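Local coordinates for protein catechol O-methyltransferase (Mycobacterium tuberculosis, PDB 6JCL) that catalyses the divalent-metal-dependent transfer of a methyl group from S-adenosyl-L-methionine to a hydroxyl of catechol-like compounds, at residues 88-93 and 114-119; 67-72 and 99-104; 134-139 and 160-165. All blocks are in the same frame, centred on the assembly; numbering follows the deposited sequence.

Contact 1 (88-93 and 114-119). With SAH (S-adenosyl-L-homocysteine), chain I.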
loop_
_atom_site.group_PDB
_atom_site.type_symbol
_atom_site.label_atom_id
_atom_site.label_comp_id
_atom_site.label_asym_id
_atom_site.label_seq_id
_atom_site.Cartn_x
_atom_site.Cartn_y
_atom_site.Cartn_z
ATOM N N VAL A 88 7.690 10.228 -16.061
ATOM C CA VAL A 88 6.938 10.890 -15.005
ATOM C C VAL A 88 6.710 12.329 -15.424
ATOM O O VAL A 88 7.648 13.004 -15.862
ATOM C CB VAL A 88 7.676 10.835 -13.656
ATOM C CG1 VAL A 88 6.844 11.514 -12.573
ATOM C CG2 VAL A 88 8.024 9.373 -13.298
ATOM N N VAL A 89 5.464 12.788 -15.309
ATOM C CA VAL A 89 5.120 14.198 -15.438
ATOM C C VAL A 89 4.756 14.680 -14.041
ATOM O O VAL A 89 3.856 14.120 -13.407
ATOM C CB VAL A 89 3.956 14.409 -16.421
ATOM C CG1 VAL A 89 3.574 15.885 -16.507
ATOM C CG2 VAL A 89 4.318 13.866 -17.801
ATOM N N THR A 90 5.460 15.694 -13.544
ATOM C CA THR A 90 5.182 16.206 -12.208
ATOM C C THR A 90 4.899 17.704 -12.279
ATOM O O THR A 90 5.583 18.442 -12.995
ATOM C CB THR A 90 6.324 15.871 -11.211
ATOM O OG1 THR A 90 5.958 16.303 -9.891
ATOM C CG2 THR A 90 7.673 16.495 -11.607
ATOM N N LEU A 91 3.869 18.136 -11.542
ATOM C CA LEU A 91 3.334 19.491 -11.613
ATOM C C LEU A 91 3.720 20.279 -10.366
ATOM O O LEU A 91 3.496 19.816 -9.243
ATOM C CB LEU A 91 1.804 19.463 -11.750
ATOM C CG LEU A 91 1.269 18.591 -12.892
ATOM C CD1 LEU A 91 -0.240 18.750 -13.034
ATOM C CD2 LEU A 91 1.968 18.891 -14.248
ATOM N N GLU A 92 4.259 21.483 -10.564
ATOM C CA GLU A 92 4.740 22.292 -9.443
ATOM C C GLU A 92 4.480 23.755 -9.765
ATOM O O GLU A 92 4.867 24.212 -10.838
ATOM C CB GLU A 92 6.239 22.064 -9.226
ATOM C CG GLU A 92 6.860 22.944 -8.153
ATOM C CD GLU A 92 6.109 22.870 -6.836
ATOM O OE1 GLU A 92 5.868 21.738 -6.337
ATOM O OE2 GLU A 92 5.746 23.947 -6.309
ATOM N N TYR A 93 3.818 24.487 -8.873
ATOM C CA TYR A 93 3.570 25.880 -9.232
ATOM C C TYR A 93 4.616 26.862 -8.702
ATOM O O TYR A 93 4.586 28.022 -9.114
ATOM C CB TYR A 93 2.133 26.282 -8.888
ATOM C CG TYR A 93 1.801 26.759 -7.512
ATOM C CD1 TYR A 93 2.203 26.064 -6.387
ATOM C CD2 TYR A 93 0.969 27.857 -7.346
ATOM C CE1 TYR A 93 1.851 26.512 -5.110
ATOM C CE2 TYR A 93 0.605 28.300 -6.089
ATOM C CZ TYR A 93 1.042 27.622 -4.977
ATOM O OH TYR A 93 0.664 28.076 -3.732
ATOM N N VAL A 114 11.815 12.374 -16.424
ATOM C CA VAL A 114 10.911 13.222 -15.647
ATOM C C VAL A 114 10.826 14.598 -16.290
ATOM O O VAL A 114 11.854 15.197 -16.631
ATOM C CB VAL A 114 11.369 13.354 -14.178
ATOM C CG1 VAL A 114 10.379 14.217 -13.377
ATOM C CG2 VAL A 114 11.558 11.990 -13.556
ATOM N N GLU A 115 9.602 15.084 -16.476
ATOM C CA GLU A 115 9.349 16.467 -16.863
ATOM C C GLU A 115 8.662 17.164 -15.699
ATOM O O GLU A 115 7.596 16.723 -15.254
ATOM C CB GLU A 115 8.480 16.541 -18.121
ATOM C CG GLU A 115 8.294 17.941 -18.657
ATOM C CD GLU A 115 7.368 17.984 -19.860
ATOM O OE1 GLU A 115 6.562 17.042 -20.024
ATOM O OE2 GLU A 115 7.455 18.950 -20.649
ATOM N N VAL A 116 9.266 18.245 -15.216
ATOM C CA VAL A 116 8.624 19.137 -14.255
ATOM C C VAL A 116 7.910 20.227 -15.048
ATOM O O VAL A 116 8.536 20.963 -15.826
ATOM C CB VAL A 116 9.652 19.735 -13.278
ATOM C CG1 VAL A 116 8.970 20.540 -12.165
ATOM C CG2 VAL A 116 10.537 18.634 -12.679
ATOM N N VAL A 117 6.598 20.320 -14.877
ATOM C CA VAL A 117 5.770 21.272 -15.612
ATOM C C VAL A 117 5.382 22.351 -14.621
ATOM O O VAL A 117 4.704 22.065 -13.628
ATOM C CB VAL A 117 4.523 20.597 -16.204
ATOM C CG1 VAL A 117 3.585 21.622 -16.843
ATOM C CG2 VAL A 117 4.922 19.518 -17.185
ATOM N N VAL A 118 5.790 23.591 -14.890
ATOM C CA VAL A 118 5.662 24.651 -13.900
ATOM C C VAL A 118 4.374 25.424 -14.136
ATOM O O VAL A 118 4.083 25.850 -15.263
ATOM C CB VAL A 118 6.880 25.585 -13.936
ATOM C CG1 VAL A 118 6.741 26.696 -12.905
ATOM C CG2 VAL A 118 8.149 24.774 -13.678
ATOM N N GLY A 119 3.625 25.638 -13.059
ATOM C CA GLY A 119 2.409 26.411 -13.096
ATOM C C GLY A 119 1.373 25.802 -12.180
ATOM O O GLY A 119 1.528 24.675 -11.701
HETATM N N SAH I . 5.278 15.261 -3.174
HETATM C CA SAH I . 6.397 15.933 -2.493
HETATM C CB SAH I . 5.857 16.989 -1.535
HETATM C CG SAH I . 4.884 17.979 -2.170
HETATM S SD SAH I . 4.601 19.364 -1.037
HETATM C C SAH I . 7.266 14.932 -1.744
HETATM O O SAH I . 8.498 14.920 -1.854
HETATM O OXT SAH I . 6.718 14.093 -1.041
HETATM C "C5'" SAH I . 3.287 20.165 -1.990
HETATM C "C4'" SAH I . 3.789 20.896 -3.238
HETATM O "O4'" SAH I . 2.656 21.293 -3.984
HETATM C "C3'" SAH I . 4.570 22.188 -2.961
HETATM O "O3'" SAH I . 5.815 22.124 -3.657
HETATM C "C2'" SAH I . 3.703 23.302 -3.522
HETATM O "O2'" SAH I . 4.429 24.425 -4.008
HETATM C "C1'" SAH I . 2.899 22.547 -4.584
HETATM N N9 SAH I . 1.633 23.183 -4.983
HETATM C C8 SAH I . 0.747 23.853 -4.164
HETATM N N7 SAH I . -0.281 24.269 -4.936
HETATM C C5 SAH I . -0.061 23.863 -6.213
HETATM C C6 SAH I . -0.794 24.043 -7.385
HETATM N N6 SAH I . -1.950 24.717 -7.393
HETATM N N1 SAH I . -0.306 23.499 -8.549
HETATM C C2 SAH I . 0.903 22.818 -8.565
HETATM N N3 SAH I . 1.635 22.654 -7.408
HETATM C C4 SAH I . 1.141 23.180 -6.251
#

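Contact 2 (67-72 and 99-104). With SAH (S-adenosyl-L-homocysteine), chain I.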
loop_
_atom_site.group_PDB
_atom_site.type_symbol
_atom_site.label_atom_id
_atom_site.label_comp_id
_atom_site.label_asym_id
_atom_site.label_seq_id
_atom_site.Cartn_x
_atom_site.Cartn_y
_atom_site.Cartn_z
ATOM N N ILE A 67 1.199 15.352 -8.822
ATOM C CA ILE A 67 0.759 16.724 -8.600
ATOM C C ILE A 67 1.331 17.157 -7.252
ATOM O O ILE A 67 0.913 16.652 -6.201
ATOM C CB ILE A 67 -0.770 16.842 -8.647
ATOM C CG1 ILE A 67 -1.300 16.092 -9.885
ATOM C CG2 ILE A 67 -1.188 18.301 -8.732
ATOM C CD1 ILE A 67 -2.823 16.170 -10.068
ATOM N N GLY A 68 2.307 18.068 -7.282
ATOM C CA GLY A 68 2.989 18.545 -6.087
ATOM C C GLY A 68 4.399 17.988 -5.977
ATOM O O GLY A 68 4.601 16.939 -5.366
ATOM N N THR A 69 5.380 18.686 -6.549
ATOM C CA THR A 69 6.738 18.158 -6.678
ATOM C C THR A 69 7.608 18.440 -5.463
ATOM O O THR A 69 8.406 17.582 -5.057
ATOM C CB THR A 69 7.408 18.762 -7.922
ATOM O OG1 THR A 69 6.530 18.636 -9.051
ATOM C CG2 THR A 69 8.733 18.048 -8.253
ATOM N N LEU A 70 7.481 19.643 -4.898
ATOM C CA LEU A 70 8.420 20.171 -3.902
ATOM C C LEU A 70 9.842 20.043 -4.445
ATOM O O LEU A 70 10.135 20.590 -5.508
ATOM C CB LEU A 70 8.249 19.462 -2.551
ATOM C CG LEU A 70 8.928 20.081 -1.320
ATOM C CD1 LEU A 70 8.535 21.557 -1.105
ATOM C CD2 LEU A 70 8.676 19.249 -0.050
ATOM N N GLY A 71 10.721 19.313 -3.759
ATOM C CA GLY A 71 12.091 19.113 -4.200
ATOM C C GLY A 71 12.307 17.829 -4.973
ATOM O O GLY A 71 13.461 17.460 -5.226
ATOM N N GLY A 72 11.241 17.121 -5.333
ATOM C CA GLY A 72 11.366 15.908 -6.138
ATOM C C GLY A 72 11.628 14.620 -5.388
ATOM O O GLY A 72 11.989 13.618 -6.021
ATOM N N GLU A 99 12.967 24.351 -9.664
ATOM C CA GLU A 99 14.397 24.407 -9.974
ATOM C C GLU A 99 15.202 23.464 -9.091
ATOM O O GLU A 99 16.098 22.754 -9.580
ATOM C CB GLU A 99 14.908 25.842 -9.839
ATOM C CG GLU A 99 15.861 26.269 -10.945
ATOM C CD GLU A 99 15.397 25.840 -12.341
ATOM O OE1 GLU A 99 16.261 25.456 -13.156
ATOM O OE2 GLU A 99 14.181 25.896 -12.635
ATOM N N VAL A 100 14.891 23.439 -7.797
ATOM C CA VAL A 100 15.530 22.501 -6.876
ATOM C C VAL A 100 15.240 21.065 -7.287
ATOM O O VAL A 100 16.139 20.213 -7.291
ATOM C CB VAL A 100 15.073 22.787 -5.434
ATOM C CG1 VAL A 100 15.529 21.665 -4.479
ATOM C CG2 VAL A 100 15.591 24.136 -4.980
ATOM N N ALA A 101 13.977 20.769 -7.630
ATOM C CA ALA A 101 13.599 19.411 -8.015
ATOM C C ALA A 101 14.352 18.947 -9.256
ATOM O O ALA A 101 14.763 17.782 -9.343
ATOM C CB ALA A 101 12.087 19.318 -8.245
ATOM N N ARG A 102 14.530 19.833 -10.240
ATOM C CA ARG A 102 15.248 19.435 -11.442
ATOM C C ARG A 102 16.689 19.068 -11.118
ATOM O O ARG A 102 17.218 18.071 -11.628
ATOM C CB ARG A 102 15.174 20.557 -12.473
ATOM C CG ARG A 102 13.795 20.640 -13.132
ATOM C CD ARG A 102 13.725 21.798 -14.107
ATOM N NE ARG A 102 12.423 21.871 -14.765
ATOM C CZ ARG A 102 11.797 23.010 -15.038
ATOM N NH1 ARG A 102 12.353 24.166 -14.704
ATOM N NH2 ARG A 102 10.618 22.994 -15.647
ATOM N N VAL A 103 17.339 19.850 -10.253
ATOM C CA VAL A 103 18.691 19.490 -9.820
ATOM C C VAL A 103 18.685 18.139 -9.109
ATOM O O VAL A 103 19.569 17.295 -9.334
ATOM C CB VAL A 103 19.277 20.601 -8.924
ATOM C CG1 VAL A 103 20.587 20.139 -8.292
ATOM C CG2 VAL A 103 19.491 21.880 -9.723
ATOM N N ASN A 104 17.698 17.914 -8.235
ATOM C CA ASN A 104 17.658 16.674 -7.467
ATOM C C ASN A 104 17.415 15.462 -8.364
ATOM O O ASN A 104 18.011 14.398 -8.150
ATOM C CB ASN A 104 16.584 16.769 -6.381
ATOM C CG ASN A 104 17.010 17.659 -5.234
ATOM O OD1 ASN A 104 18.196 17.958 -5.076
ATOM N ND2 ASN A 104 16.050 18.091 -4.428
HETATM N N SAH I . 5.278 15.261 -3.174
HETATM C CA SAH I . 6.397 15.933 -2.493
HETATM C CB SAH I . 5.857 16.989 -1.535
HETATM C CG SAH I . 4.884 17.979 -2.170
HETATM S SD SAH I . 4.601 19.364 -1.037
HETATM C C SAH I . 7.266 14.932 -1.744
HETATM O O SAH I . 8.498 14.920 -1.854
HETATM O OXT SAH I . 6.718 14.093 -1.041
HETATM C "C5'" SAH I . 3.287 20.165 -1.990
HETATM C "C4'" SAH I . 3.789 20.896 -3.238
HETATM O "O4'" SAH I . 2.656 21.293 -3.984
HETATM C "C3'" SAH I . 4.570 22.188 -2.961
HETATM O "O3'" SAH I . 5.815 22.124 -3.657
HETATM C "C2'" SAH I . 3.703 23.302 -3.522
HETATM O "O2'" SAH I . 4.429 24.425 -4.008
HETATM C "C1'" SAH I . 2.899 22.547 -4.584
HETATM N N9 SAH I . 1.633 23.183 -4.983
HETATM C C8 SAH I . 0.747 23.853 -4.164
HETATM N N7 SAH I . -0.281 24.269 -4.936
HETATM C C5 SAH I . -0.061 23.863 -6.213
HETATM C C6 SAH I . -0.794 24.043 -7.385
HETATM N N6 SAH I . -1.950 24.717 -7.393
HETATM N N1 SAH I . -0.306 23.499 -8.549
HETATM C C2 SAH I . 0.903 22.818 -8.565
HETATM N N3 SAH I . 1.635 22.654 -7.408
HETATM C C4 SAH I . 1.141 23.180 -6.251
#

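Contact 3 (134-139 and 160-165). With SR (strontium ion), chain J; SAH (S-adenosyl-L-homocysteine), chain I.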
loop_
_atom_site.group_PDB
_atom_site.type_symbol
_atom_site.label_atom_id
_atom_site.label_comp_id
_atom_site.label_asym_id
_atom_site.label_seq_id
_atom_site.Cartn_x
_atom_site.Cartn_y
_atom_site.Cartn_z
ATOM N N ASP A 134 -0.833 5.578 -15.921
ATOM C CA ASP A 134 -0.994 4.331 -15.177
ATOM C C ASP A 134 -1.104 4.566 -13.678
ATOM O O ASP A 134 -1.690 3.743 -12.963
ATOM C CB ASP A 134 0.195 3.398 -15.445
ATOM C CG ASP A 134 0.404 3.131 -16.929
ATOM O OD1 ASP A 134 -0.564 2.684 -17.590
ATOM O OD2 ASP A 134 1.525 3.361 -17.442
ATOM N N LEU A 135 -0.533 5.663 -13.189
ATOM C CA LEU A 135 -0.432 5.929 -11.764
ATOM C C LEU A 135 -0.458 7.432 -11.567
ATOM O O LEU A 135 0.235 8.156 -12.289
ATOM C CB LEU A 135 0.866 5.317 -11.217
ATOM C CG LEU A 135 1.293 5.675 -9.796
ATOM C CD1 LEU A 135 0.221 5.271 -8.838
ATOM C CD2 LEU A 135 2.594 4.927 -9.493
ATOM N N VAL A 136 -1.285 7.907 -10.633
ATOM C CA VAL A 136 -1.368 9.328 -10.327
ATOM C C VAL A 136 -1.155 9.487 -8.836
ATOM O O VAL A 136 -1.849 8.840 -8.042
ATOM C CB VAL A 136 -2.722 9.941 -10.733
ATOM C CG1 VAL A 136 -2.700 11.488 -10.571
ATOM C CG2 VAL A 136 -3.078 9.539 -12.148
ATOM N N PHE A 137 -0.193 10.327 -8.456
ATOM C CA PHE A 137 0.070 10.636 -7.048
ATOM C C PHE A 137 -0.333 12.078 -6.802
ATOM O O PHE A 137 0.227 12.988 -7.419
ATOM C CB PHE A 137 1.546 10.426 -6.708
ATOM C CG PHE A 137 1.901 10.747 -5.277
ATOM C CD1 PHE A 137 1.127 10.273 -4.223
ATOM C CD2 PHE A 137 3.009 11.531 -4.991
ATOM C CE1 PHE A 137 1.469 10.585 -2.871
ATOM C CE2 PHE A 137 3.357 11.845 -3.666
ATOM C CZ PHE A 137 2.576 11.371 -2.600
ATOM N N ILE A 138 -1.297 12.296 -5.903
ATOM C CA ILE A 138 -1.877 13.620 -5.701
ATOM C C ILE A 138 -1.391 14.141 -4.355
ATOM O O ILE A 138 -1.751 13.605 -3.295
ATOM C CB ILE A 138 -3.410 13.583 -5.783
ATOM C CG1 ILE A 138 -3.839 13.049 -7.163
ATOM C CG2 ILE A 138 -4.001 14.984 -5.524
ATOM C CD1 ILE A 138 -5.350 13.053 -7.407
ATOM N N ASP A 139 -0.576 15.191 -4.384
ATOM C CA ASP A 139 0.074 15.667 -3.165
ATOM C C ASP A 139 0.393 17.161 -3.273
ATOM O O ASP A 139 1.515 17.598 -3.002
ATOM C CB ASP A 139 1.341 14.856 -2.875
ATOM C CG ASP A 139 1.881 15.112 -1.464
ATOM O OD1 ASP A 139 1.056 15.494 -0.589
ATOM O OD2 ASP A 139 3.111 14.950 -1.235
ATOM N N ALA A 160 -6.010 2.248 -13.698
ATOM C CA ALA A 160 -4.926 3.025 -13.122
ATOM C C ALA A 160 -5.097 3.180 -11.611
ATOM O O ALA A 160 -6.210 3.131 -11.067
ATOM C CB ALA A 160 -4.869 4.417 -13.758
ATOM N N VAL A 161 -3.976 3.428 -10.940
ATOM C CA VAL A 161 -3.943 3.623 -9.492
ATOM C C VAL A 161 -3.852 5.112 -9.203
ATOM O O VAL A 161 -3.033 5.814 -9.809
ATOM C CB VAL A 161 -2.747 2.885 -8.865
ATOM C CG1 VAL A 161 -2.689 3.124 -7.356
ATOM C CG2 VAL A 161 -2.821 1.383 -9.168
ATOM N N ILE A 162 -4.697 5.600 -8.288
ATOM C CA ILE A 162 -4.621 6.969 -7.772
ATOM C C ILE A 162 -4.284 6.881 -6.295
ATOM O O ILE A 162 -4.964 6.171 -5.541
ATOM C CB ILE A 162 -5.939 7.748 -7.975
ATOM C CG1 ILE A 162 -6.268 7.872 -9.468
ATOM C CG2 ILE A 162 -5.820 9.155 -7.344
ATOM C CD1 ILE A 162 -7.718 8.409 -9.766
ATOM N N VAL A 163 -3.250 7.604 -5.879
ATOM C CA VAL A 163 -2.863 7.681 -4.472
ATOM C C VAL A 163 -2.961 9.138 -4.043
ATOM O O VAL A 163 -2.443 10.024 -4.737
ATOM C CB VAL A 163 -1.439 7.139 -4.251
ATOM C CG1 VAL A 163 -1.010 7.358 -2.800
ATOM C CG2 VAL A 163 -1.353 5.636 -4.608
ATOM N N VAL A 164 -3.634 9.387 -2.918
ATOM C CA VAL A 164 -3.769 10.733 -2.363
ATOM C C VAL A 164 -3.090 10.731 -0.994
ATOM O O VAL A 164 -3.433 9.911 -0.132
ATOM C CB VAL A 164 -5.237 11.174 -2.237
ATOM C CG1 VAL A 164 -5.294 12.632 -1.769
ATOM C CG2 VAL A 164 -6.014 10.968 -3.570
ATOM N N ASP A 165 -2.136 11.640 -0.801
ATOM C CA ASP A 165 -1.402 11.735 0.459
ATOM C C ASP A 165 -2.154 12.584 1.493
ATOM O O ASP A 165 -2.954 13.471 1.162
ATOM C CB ASP A 165 -0.016 12.350 0.216
ATOM C CG ASP A 165 0.991 11.986 1.303
ATOM O OD1 ASP A 165 0.771 10.982 2.020
ATOM O OD2 ASP A 165 2.015 12.709 1.437
HETATM SR SR SR J . 2.574 15.115 1.331
HETATM N N SAH I . 5.278 15.261 -3.174
HETATM C CA SAH I . 6.397 15.933 -2.493
HETATM C CB SAH I . 5.857 16.989 -1.535
HETATM C CG SAH I . 4.884 17.979 -2.170
HETATM S SD SAH I . 4.601 19.364 -1.037
HETATM C C SAH I . 7.266 14.932 -1.744
HETATM O O SAH I . 8.498 14.920 -1.854
HETATM O OXT SAH I . 6.718 14.093 -1.041
HETATM C "C5'" SAH I . 3.287 20.165 -1.990
HETATM C "C4'" SAH I . 3.789 20.896 -3.238
HETATM O "O4'" SAH I . 2.656 21.293 -3.984
HETATM C "C3'" SAH I . 4.570 22.188 -2.961
HETATM O "O3'" SAH I . 5.815 22.124 -3.657
HETATM C "C2'" SAH I . 3.703 23.302 -3.522
HETATM O "O2'" SAH I . 4.429 24.425 -4.008
HETATM C "C1'" SAH I . 2.899 22.547 -4.584
HETATM N N9 SAH I . 1.633 23.183 -4.983
HETATM C C8 SAH I . 0.747 23.853 -4.164
HETATM N N7 SAH I . -0.281 24.269 -4.936
HETATM C C5 SAH I . -0.061 23.863 -6.213
HETATM C C6 SAH I . -0.794 24.043 -7.385
HETATM N N6 SAH I . -1.950 24.717 -7.393
HETATM N N1 SAH I . -0.306 23.499 -8.549
HETATM C C2 SAH I . 0.903 22.818 -8.565
HETATM N N3 SAH I . 1.635 22.654 -7.408
HETATM C C4 SAH I . 1.141 23.180 -6.251
HETATM O O HOH W 1 5.058 14.567 1.251
#

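Contact 1 (88-93 and 114-119)
V88, T90 and E92 bond to E115, V117 and G119 through their backbones, setting strand 88-92 parallel to strand 114-118 within a beta-alpha-beta unit. V88 O accepts E115 N, T90 N donates to E115 O and T90 O accepts V117 N, and E92 N reaches V117 O at a longer 3.2 Å. At the carboxyl end G119 N meets E92 O at 2.9 Å. V89 and L91 spend their backbone groups on the other neighbour, strand 63-67 and G68.

T90 holds OG1 anti to the backbone N (chi1 -176°), where it bonds T69 OG1 and E66 OE1; its CG2 packs 3.7 Å from V116 CG2. On the other face L91 CD2 lies 3.6 Å from V117 CB.

The E92 chain, bent at chi2 (53°), leads away from strand 114-118 to the ligand. Its OE1 accepts O3' of SAH at 2.7 Å and its OE2 accepts O2', also at 2.7 Å. L70 N gives a further bond to OE1, and Q94 N one to OE2. Four N-H and O-H donors around one carboxylate would favour its ionised form, as suits the acidic residue that grips the ribose diol at the end of the second strand in class I methyltransferases.

Contact 2 (67-72 and 99-104)
G71 and A101 bring their CA atoms to 4.1 Å, where a type II' beta turn from T69 to G72, closed by G72 N to T69 O at 2.9 Å, rests against the side of helix 95-107. The turn belongs to the glycine-rich loop that follows the first strand of the Rossmann-like methyltransferase fold, and G72 is the N-cap of helix 73-82.

A101 fills the junction with a single methyl. Its CB points toward the loop and meets T69 CG2 at 3.6 Å, and L70 O also at 3.6 Å. T69 makes this possible by holding CG2 anti to its backbone N, with OG1 beside that N (chi1 -49°). V100 touches the turn more loosely, its CG1 near the CA of G71. Helix 25-36 covers the outer flank, touching V100 and N104, and its A30 O takes a weak second bond from N104 ND2. R102 ties the helix to strand 114-118 through NH2 and V116 O.

The CB of L70 points away from the helix and lies 3.6 Å from CB of SAH, along the homocysteine chain. G68 O accepts the amino N of SAH at 2.8 Å, whereas L70 N to SAH O3' is a weak bond. The same loop thus meets both the cofactor and the helix.

The polar link between loop and helix falls on G71 O. A101 CA makes a CA-H...O contact with it at 3.4 Å. N104 ND2 donates to it at 2.8 Å with an N-H...O angle of 168°, arriving in the carbonyl plane on a lone pair, with the oxygen only 6° out of the asparagine's amide plane.

Contact 3 (134-139 and 160-165)
D139 and D165 lie side by side at the carboxyl ends of two parallel strands, which run at 10° to each other, and between them they hold a strontium ion. Behind them five backbone bonds form a regular ladder, from V161 N on D134 O to D165 N on I138 O. L135 and F137 pack with V161 and V163 on the face covered by helix 46-58; V136 and I138 meet I162 on the face under helix 145-155. V161 also touches A58 of the second subunit.

The D139 side chain can be followed outward. CB passes 4.0 Å from the amino N of SAH, and CG, anti to the backbone N (chi1 -168°), swings toward D165. From there OD1 binds the strontium at 2.5 Å and rests 3.4 Å from D165 CB. OD2 binds the same ion at 2.6 Å and also accepts the amino N of SAH at 2.9 Å, so this one carboxylate serves metal and cofactor together.

D165, its carboxylate plane turned 72° from that of D139, offers OD2 to the strontium at 2.5 Å, while its OD1 bonds a bound methylpentanediol, probably from the crystallisation liquor. N166 adds OD1 to the ion. A metal-bound water donates to OXT of SAH at 2.9 Å, making a second bridge between ion and cofactor. The F137 ring approaches obliquely, CE1 near D165 CB and CE2 near the SAH amino N. Two aspartates and an asparagine at the ends of adjacent strands, beside the cofactor, form the divalent-metal site of cation-dependent O-methyltransferases.

In the fold
From the N terminus, strand 63-67 leads into the loop at 67-72, where contact 2 opens. The chain passes through helix 73-82 to strand 87-92, opening contact 1, and contact 2 closes on helix 95-107 before contact 1 closes at strand 114-118, so the two loops cross. Contact 3 follows in series, its loop running over helix 145-155 between strands 133-138 and 160-165. Contact 1 joins an outermost strand of the sheet to its neighbour, whereas contact 3 lies on the other side of strand 63-67. I67 pairs by backbone with F137 and D139, linking contacts 2 and 3, and all three contacts touch SAH.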